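Local coordinates for protein glucosidase (Croceicoccus marinus, PDB 5Z3K) that acts as a beta-glucosidase of glycoside hydrolase family 39, probably hydrolysing O-glycosyl bonds, at residues G18-L23 and T344-I349; A287-Q292 and A358-R363; G338-T343 and R371-N376. One frame throughout, in Å; residues are numbered along the deposited sequence.

Contact 1 (G18-L23 and T344-I349); sequences GNMRQL and TERLAI
M20, present as selenomethionine, meets the aliphatic stem of R346 crosswise. The two side chains lie at about a right angle, and M20 SE comes to 4.2 Å from R346 CD. Both start alike, with CG anti to the backbone N (chi1 -175° in each). They then part. The M20 chain bends at chi2 and chi3, whereas the R346 chain stays extended from CG to NE. The R346 guanidinium is therefore carried well beyond its own backbone. R346 NH1 makes a salt bridge with D293 and donates to a water 3.2 Å away. The same water donates to N19 O at 2.9 Å, so the arginine is also tied to the 18-23 backbone.

Two direct backbone bonds join the segments. R346 N donates to G18 O over 2.8 Å, and R346 CB sits beside that oxygen. M20 N donates to T344 O over 3.0 Å. N19 CA adds a CA-H...O contact of 3.4 Å to the same T344 O.

N19 and E345 form an antiparallel non-hydrogen-bonded pair whose side chains diverge. The bond from N19 CA to CB points away from the strand, though CB itself touches it. E345 points its CB away, and its OE2 makes a salt bridge with R363. A classic beta bulge opens the strand, where R363 is opposed by two residues, T344 and E345.

Segment 18-23 is a loop that leads into strand 25-27 of the parallel barrel. Strand 345-350 belongs to the mixed sheet, between strands 357-363 and 6-13. The contact thus links the approach to the barrel with the sheet. M20 and R346 also touch L360 of strand 357-363, and M20 touches T343 just after helix 329-341.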
loop_
_atom_site.group_PDB
_atom_site.type_symbol
_atom_site.label_atom_id
_atom_site.label_comp_id
_atom_site.label_asym_id
_atom_site.label_seq_id
_atom_site.Cartn_x
_atom_site.Cartn_y
_atom_site.Cartn_z
ATOM N N GLY A 18 11.868 3.949 19.063
ATOM C CA GLY A 18 11.181 2.712 18.764
ATOM C C GLY A 18 11.499 2.313 17.338
ATOM O O GLY A 18 12.253 2.988 16.643
ATOM N N ASN A 19 10.897 1.208 16.911
ATOM C CA ASN A 19 11.159 0.707 15.562
ATOM C C ASN A 19 10.297 1.430 14.537
ATOM O O ASN A 19 9.107 1.669 14.760
ATOM C CB ASN A 19 10.893 -0.795 15.477
ATOM C CG ASN A 19 11.932 -1.613 16.201
ATOM O OD1 ASN A 19 13.076 -1.181 16.379
ATOM N ND2 ASN A 19 11.545 -2.806 16.627
HETATM N N MSE A 20 10.906 1.771 13.403
HETATM C CA MSE A 20 10.147 2.201 12.243
HETATM C C MSE A 20 9.397 0.985 11.707
HETATM O O MSE A 20 9.925 -0.130 11.730
HETATM C CB MSE A 20 11.064 2.782 11.158
HETATM C CG MSE A 20 10.306 3.353 9.973
HETATM SE SE MSE A 20 9.490 5.044 10.447
HETATM C CE MSE A 20 11.078 6.163 10.288
ATOM N N ARG A 21 8.173 1.180 11.232
ATOM C CA ARG A 21 7.354 0.079 10.737
ATOM C C ARG A 21 7.312 0.121 9.213
ATOM O O ARG A 21 7.010 1.164 8.621
ATOM C CB ARG A 21 5.939 0.140 11.326
ATOM C CG ARG A 21 5.930 0.088 12.849
ATOM C CD ARG A 21 4.546 -0.285 13.406
ATOM N NE ARG A 21 3.564 0.752 13.115
ATOM C CZ ARG A 21 2.460 0.557 12.407
ATOM N NH1 ARG A 21 2.196 -0.646 11.916
ATOM N NH2 ARG A 21 1.618 1.566 12.201
ATOM N N GLN A 22 7.603 -1.012 8.580
ATOM C CA GLN A 22 7.766 -1.049 7.123
ATOM C C GLN A 22 6.401 -1.195 6.460
ATOM O O GLN A 22 5.914 -2.305 6.208
ATOM C CB GLN A 22 8.711 -2.175 6.725
ATOM C CG GLN A 22 10.183 -1.761 6.764
ATOM C CD GLN A 22 10.701 -1.569 8.184
ATOM O OE1 GLN A 22 10.697 -2.501 8.990
ATOM N NE2 GLN A 22 11.146 -0.351 8.498
ATOM N N LEU A 23 5.774 -0.056 6.158
ATOM C CA LEU A 23 4.445 -0.037 5.566
ATOM C C LEU A 23 4.458 0.287 4.071
ATOM O O LEU A 23 3.388 0.509 3.486
ATOM C CB LEU A 23 3.553 0.967 6.300
ATOM C CG LEU A 23 3.284 0.701 7.789
ATOM C CD1 LEU A 23 2.162 1.627 8.318
ATOM C CD2 LEU A 23 2.926 -0.739 7.980
ATOM N N THR A 344 15.314 1.703 10.222
ATOM C CA THR A 344 14.869 0.735 11.209
ATOM C C THR A 344 14.604 1.344 12.563
ATOM O O THR A 344 13.728 0.862 13.278
ATOM C CB THR A 344 15.888 -0.392 11.368
ATOM O OG1 THR A 344 17.161 0.168 11.678
ATOM C CG2 THR A 344 15.983 -1.195 10.070
ATOM N N GLU A 345 15.339 2.379 12.926
ATOM C CA GLU A 345 15.177 3.019 14.222
ATOM C C GLU A 345 14.490 4.357 13.991
ATOM O O GLU A 345 15.057 5.252 13.363
ATOM C CB GLU A 345 16.530 3.155 14.911
ATOM C CG GLU A 345 17.104 1.780 15.263
ATOM C CD GLU A 345 18.435 1.835 15.983
ATOM O OE1 GLU A 345 18.849 0.788 16.524
ATOM O OE2 GLU A 345 19.070 2.912 16.003
ATOM N N ARG A 346 13.254 4.479 14.468
ATOM C CA ARG A 346 12.556 5.746 14.352
ATOM C C ARG A 346 13.139 6.737 15.349
ATOM O O ARG A 346 13.470 6.375 16.480
ATOM C CB ARG A 346 11.059 5.561 14.606
ATOM C CG ARG A 346 10.242 6.822 14.389
ATOM C CD ARG A 346 8.781 6.464 14.285
ATOM N NE ARG A 346 7.915 7.633 14.240
ATOM C CZ ARG A 346 6.622 7.588 14.516
ATOM N NH1 ARG A 346 6.058 6.432 14.859
ATOM N NH2 ARG A 346 5.892 8.690 14.454
ATOM N N LEU A 347 13.281 7.984 14.909
ATOM C CA LEU A 347 13.836 9.063 15.710
ATOM C C LEU A 347 12.735 10.044 16.068
ATOM O O LEU A 347 11.757 10.181 15.336
ATOM C CB LEU A 347 14.951 9.792 14.941
ATOM C CG LEU A 347 16.184 8.946 14.626
ATOM C CD1 LEU A 347 17.143 9.697 13.691
ATOM C CD2 LEU A 347 16.894 8.501 15.901
ATOM N N ALA A 348 12.901 10.734 17.197
ATOM C CA ALA A 348 11.918 11.729 17.610
ATOM C C ALA A 348 12.041 12.984 16.758
ATOM O O ALA A 348 13.122 13.573 16.671
ATOM C CB ALA A 348 12.114 12.094 19.083
ATOM N N ILE A 349 10.934 13.409 16.143
ATOM C CA ILE A 349 10.848 14.722 15.507
ATOM C C ILE A 349 9.651 15.461 16.099
ATOM O O ILE A 349 8.542 14.913 16.195
ATOM C CB ILE A 349 10.759 14.651 13.965
ATOM C CG1 ILE A 349 10.707 16.065 13.364
ATOM C CG2 ILE A 349 9.573 13.791 13.498
ATOM C CD1 ILE A 349 11.114 16.124 11.885
HETATM O O HOH W 1 7.067 3.548 14.085
HETATM O O HOH W 2 12.164 -1.287 11.730
#

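Contact 2 (A287-Q292 and A358-R363); sequences AAIYMQ and AALAGR
I289 packs against A358 and L360 with both of its branches. CG1 is anti to the carbonyl carbon (chi1 -67°), which leaves CG2 anti to the backbone N. I289 CG2 lies 3.8 Å from A358 CB and also meets the backbone O of A359. I289 CG1 touches L360 CB at 3.9 Å. I289 CD1 reaches on to A358 O at 3.5 Å. I289 and L360 lie alongside each other, pointing opposite ways.

A358 also meets Y290. A358 CB stands over one face of the ring, 4.3 Å from the centroid of Y290 and 26° off the normal, a CH-pi contact. Y290 OH is hydrogen-bonded to D353 O and G356 N, which holds the phenol in place.

Q292 CG makes a looser approach to L360 CD1, while its OE1 accepts from R21 N.

The axes of the short helix and strand segments come within 7.8 Å, with 65° between their directions. Helix 277-291 comes between barrel strands 259-266 and 298-301 in the chain. Strand 357-363 lies between strands 345-350 and 369-376 of the mixed sheet. Helix 329-341 packs beside both, touching A288 and L360.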
loop_
_atom_site.group_PDB
_atom_site.type_symbol
_atom_site.label_atom_id
_atom_site.label_comp_id
_atom_site.label_asym_id
_atom_site.label_seq_id
_atom_site.Cartn_x
_atom_site.Cartn_y
_atom_site.Cartn_z
ATOM N N ALA A 287 0.024 11.087 4.133
ATOM C CA ALA A 287 -0.766 9.921 4.531
ATOM C C ALA A 287 0.119 8.820 5.103
ATOM O O ALA A 287 -0.214 8.199 6.120
ATOM C CB ALA A 287 -1.572 9.388 3.336
ATOM N N ALA A 288 1.244 8.539 4.431
ATOM C CA ALA A 288 2.202 7.576 4.961
ATOM C C ALA A 288 2.683 7.974 6.355
ATOM O O ALA A 288 2.776 7.129 7.249
ATOM C CB ALA A 288 3.387 7.447 4.003
ATOM N N ILE A 289 2.998 9.258 6.562
ATOM C CA ILE A 289 3.474 9.688 7.874
ATOM C C ILE A 289 2.387 9.487 8.921
ATOM O O ILE A 289 2.641 8.950 10.008
ATOM C CB ILE A 289 3.956 11.149 7.827
ATOM C CG1 ILE A 289 5.213 11.222 6.947
ATOM C CG2 ILE A 289 4.248 11.661 9.246
ATOM C CD1 ILE A 289 5.698 12.640 6.600
ATOM N N TYR A 290 1.160 9.909 8.612
ATOM C CA TYR A 290 0.100 9.799 9.609
ATOM C C TYR A 290 -0.245 8.343 9.902
ATOM O O TYR A 290 -0.561 8.012 11.048
ATOM C CB TYR A 290 -1.153 10.563 9.162
ATOM C CG TYR A 290 -0.985 12.067 9.225
ATOM C CD1 TYR A 290 -0.311 12.667 10.281
ATOM C CD2 TYR A 290 -1.481 12.884 8.210
ATOM C CE1 TYR A 290 -0.136 14.046 10.331
ATOM C CE2 TYR A 290 -1.306 14.269 8.249
ATOM C CZ TYR A 290 -0.642 14.837 9.319
ATOM O OH TYR A 290 -0.470 16.201 9.362
HETATM N N MSE A 291 -0.177 7.453 8.911
HETATM C CA MSE A 291 -0.598 6.080 9.172
HETATM C C MSE A 291 0.512 5.283 9.853
HETATM O O MSE A 291 0.279 4.172 10.310
HETATM C CB MSE A 291 -1.043 5.383 7.878
HETATM C CG MSE A 291 0.100 4.970 6.975
HETATM SE SE MSE A 291 -0.560 3.879 5.500
HETATM C CE MSE A 291 -1.486 5.239 4.458
ATOM N N GLN A 292 1.724 5.846 9.928
ATOM C CA GLN A 292 2.784 5.179 10.679
ATOM C C GLN A 292 2.401 5.017 12.145
ATOM O O GLN A 292 2.849 4.075 12.808
ATOM C CB GLN A 292 4.098 5.954 10.537
ATOM C CG GLN A 292 5.287 5.405 11.343
ATOM C CD GLN A 292 5.896 4.116 10.790
ATOM O OE1 GLN A 292 6.659 3.440 11.486
ATOM N NE2 GLN A 292 5.572 3.773 9.541
ATOM N N ALA A 358 3.362 17.307 7.903
ATOM C CA ALA A 358 3.701 16.029 8.520
ATOM C C ALA A 358 5.194 15.777 8.409
ATOM O O ALA A 358 5.796 16.047 7.369
ATOM C CB ALA A 358 2.935 14.896 7.841
ATOM N N ALA A 359 5.788 15.248 9.473
ATOM C CA ALA A 359 7.219 15.008 9.483
ATOM C C ALA A 359 7.503 13.697 10.202
ATOM O O ALA A 359 6.782 13.301 11.122
ATOM C CB ALA A 359 7.971 16.177 10.142
ATOM N N LEU A 360 8.580 13.040 9.773
ATOM C CA LEU A 360 8.931 11.702 10.219
ATOM C C LEU A 360 10.440 11.554 10.114
ATOM O O LEU A 360 11.044 11.997 9.131
ATOM C CB LEU A 360 8.213 10.640 9.364
ATOM C CG LEU A 360 8.483 9.160 9.641
ATOM C CD1 LEU A 360 7.984 8.742 11.013
ATOM C CD2 LEU A 360 7.835 8.279 8.564
ATOM N N ALA A 361 11.055 10.932 11.119
ATOM C CA ALA A 361 12.508 10.813 11.131
ATOM C C ALA A 361 12.930 9.407 11.534
ATOM O O ALA A 361 12.294 8.766 12.373
ATOM C CB ALA A 361 13.140 11.834 12.087
ATOM N N GLY A 362 14.039 8.945 10.959
ATOM C CA GLY A 362 14.536 7.617 11.277
ATOM C C GLY A 362 15.991 7.483 10.885
ATOM O O GLY A 362 16.551 8.327 10.180
ATOM N N ARG A 363 16.623 6.417 11.369
ATOM C CA ARG A 363 18.014 6.162 10.997
ATOM C C ARG A 363 18.200 4.696 10.627
ATOM O O ARG A 363 17.461 3.822 11.087
ATOM C CB ARG A 363 18.995 6.567 12.111
ATOM C CG ARG A 363 18.857 5.812 13.402
ATOM C CD ARG A 363 19.938 6.240 14.388
ATOM N NE ARG A 363 20.007 5.314 15.513
ATOM C CZ ARG A 363 20.569 5.588 16.682
ATOM N NH1 ARG A 363 21.110 6.781 16.897
ATOM N NH2 ARG A 363 20.583 4.665 17.637
#

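Contact 3 (G338-T343 and R371-N376); sequences GQTLAT and RILISN
R371 lays one face of its guanidinium over Q339 CB, which sits 3.9 Å above the plane and toward the rim. The same arginine is bonded to the backbone of that residue: R371 NH1 donates to Q339 O over 2.9 Å. The bond is bent, with 132° at the hydrogen. The donor stands above the carbonyl plane, and the oxygen is tilted from the guanidinium plane. R371 CD also lies 3.3 Å from Q339 O. The chain is extended from CG to NE, and NE makes a salt bridge with E479 of strand 474-482. An alanine here would probably leave Q339 O without this donor and E479 without its charged mate.

The contact sets the C-terminal part of helix 329-341 against one face of the mixed sheet. This helix follows the last strand of the TIM barrel, so the site lies where barrel and sheet domain join. I372 turns to the other face, against L426 and I428 of strand 423-429. A positive charge near the carbonyl end of the helix is likely to be favourable.

T343 CG2 touches R371 CD at 4.0 Å, the two side chains running alongside in opposing senses. T343 OG1 lies between its backbone N and carbonyl carbon (chi1 64°) and donates to T340 O over 2.8 Å. T343 N donates to the same T340 O.

T340 meets L373 at an oblique angle. T340 OG1 is 3.4 Å from L373 CB, and its CG2 packs there too. T340 OG1 is hydrogen-bonded to L336 O one turn back.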
loop_
_atom_site.group_PDB
_atom_site.type_symbol
_atom_site.label_atom_id
_atom_site.label_comp_id
_atom_site.label_asym_id
_atom_site.label_seq_id
_atom_site.Cartn_x
_atom_site.Cartn_y
_atom_site.Cartn_z
ATOM N N GLY A 338 9.275 5.717 0.820
ATOM C CA GLY A 338 9.777 4.373 1.041
ATOM C C GLY A 338 11.159 4.355 1.659
ATOM O O GLY A 338 11.461 3.510 2.505
ATOM N N GLN A 339 12.024 5.285 1.237
ATOM C CA GLN A 339 13.355 5.342 1.814
ATOM C C GLN A 339 13.288 5.681 3.296
ATOM O O GLN A 339 14.067 5.154 4.097
ATOM C CB GLN A 339 14.211 6.351 1.053
ATOM C CG GLN A 339 14.535 5.849 -0.359
ATOM C CD GLN A 339 14.916 6.958 -1.309
ATOM O OE1 GLN A 339 15.105 8.104 -0.910
ATOM N NE2 GLN A 339 15.024 6.619 -2.591
ATOM N N THR A 340 12.362 6.561 3.671
ATOM C CA THR A 340 12.209 6.916 5.076
ATOM C C THR A 340 11.673 5.739 5.876
ATOM O O THR A 340 12.163 5.462 6.980
ATOM C CB THR A 340 11.285 8.128 5.217
ATOM O OG1 THR A 340 11.818 9.217 4.457
ATOM C CG2 THR A 340 11.176 8.547 6.674
ATOM N N LEU A 341 10.676 5.031 5.326
ATOM C CA LEU A 341 10.087 3.861 5.979
ATOM C C LEU A 341 11.050 2.681 6.032
ATOM O O LEU A 341 10.817 1.738 6.802
ATOM C CB LEU A 341 8.800 3.430 5.255
ATOM C CG LEU A 341 7.646 4.440 5.333
ATOM C CD1 LEU A 341 6.391 3.985 4.565
ATOM C CD2 LEU A 341 7.332 4.720 6.824
ATOM N N ALA A 342 12.114 2.702 5.231
ATOM C CA ALA A 342 13.077 1.615 5.257
ATOM C C ALA A 342 14.093 1.759 6.378
ATOM O O ALA A 342 14.829 0.802 6.638
ATOM C CB ALA A 342 13.820 1.504 3.922
ATOM N N THR A 343 14.176 2.923 7.026
ATOM C CA THR A 343 15.010 3.016 8.211
ATOM C C THR A 343 14.462 2.077 9.277
ATOM O O THR A 343 13.305 1.656 9.232
ATOM C CB THR A 343 15.062 4.448 8.735
ATOM O OG1 THR A 343 13.750 4.856 9.151
ATOM C CG2 THR A 343 15.580 5.387 7.654
ATOM N N ARG A 371 17.378 9.986 8.078
ATOM C CA ARG A 371 16.426 10.468 7.074
ATOM C C ARG A 371 15.299 11.238 7.747
ATOM O O ARG A 371 14.666 10.725 8.674
ATOM C CB ARG A 371 15.842 9.318 6.257
ATOM C CG ARG A 371 16.873 8.663 5.368
ATOM C CD ARG A 371 16.291 7.604 4.425
ATOM N NE ARG A 371 17.376 7.141 3.567
ATOM C CZ ARG A 371 17.684 5.871 3.338
ATOM N NH1 ARG A 371 16.971 4.885 3.878
ATOM N NH2 ARG A 371 18.713 5.592 2.545
ATOM N N ILE A 372 15.035 12.452 7.266
ATOM C CA ILE A 372 13.967 13.294 7.808
ATOM C C ILE A 372 13.050 13.672 6.656
ATOM O O ILE A 372 13.464 14.376 5.723
ATOM C CB ILE A 372 14.496 14.547 8.523
ATOM C CG1 ILE A 372 15.419 14.174 9.692
ATOM C CG2 ILE A 372 13.315 15.379 9.016
ATOM C CD1 ILE A 372 16.898 14.554 9.458
ATOM N N LEU A 373 11.814 13.193 6.714
ATOM C CA LEU A 373 10.830 13.364 5.656
ATOM C C LEU A 373 9.813 14.404 6.098
ATOM O O LEU A 373 9.310 14.330 7.220
ATOM C CB LEU A 373 10.132 12.034 5.369
ATOM C CG LEU A 373 9.043 12.087 4.306
ATOM C CD1 LEU A 373 9.687 12.257 2.909
ATOM C CD2 LEU A 373 8.218 10.831 4.348
ATOM N N ILE A 374 9.521 15.369 5.229
ATOM C CA ILE A 374 8.609 16.463 5.528
ATOM C C ILE A 374 7.651 16.636 4.362
ATOM O O ILE A 374 8.089 16.812 3.221
ATOM C CB ILE A 374 9.360 17.788 5.770
ATOM C CG1 ILE A 374 10.420 17.641 6.861
ATOM C CG2 ILE A 374 8.360 18.912 6.072
ATOM C CD1 ILE A 374 11.433 18.784 6.861
ATOM N N SER A 375 6.350 16.629 4.645
ATOM C CA SER A 375 5.353 16.964 3.633
ATOM C C SER A 375 4.544 18.154 4.108
ATOM O O SER A 375 4.099 18.186 5.262
ATOM C CB SER A 375 4.418 15.795 3.322
ATOM O OG SER A 375 3.477 16.159 2.310
ATOM N N ASN A 376 4.358 19.123 3.219
ATOM C CA ASN A 376 3.517 20.288 3.465
ATOM C C ASN A 376 2.288 20.146 2.571
ATOM O O ASN A 376 2.321 20.511 1.392
ATOM C CB ASN A 376 4.293 21.580 3.180
ATOM C CG ASN A 376 3.586 22.810 3.710
ATOM O OD1 ASN A 376 2.569 22.705 4.398
ATOM N ND2 ASN A 376 4.126 23.981 3.404
#

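How the contacts relate
All three contacts lie on the same side of the chain's centre, where the parallel barrel meets the mixed sheet. The centres of contacts 2 and 3 are about 6 Å apart, those of contacts 1 and 2 about 8 Å, and those of contacts 1 and 3 about 10 Å. Strands 345-350, 357-363 and 369-376 are consecutive in the chain and adjacent in the sheet, and each supplies one contact. Their partners come earlier: 18-23, then 287-292, then 338-343. The contacts therefore interleave along the chain. A loop before the barrel, a barrel-side helix and the helix after the last barrel strand all pack on one sheet, and these contacts join it to the barrel.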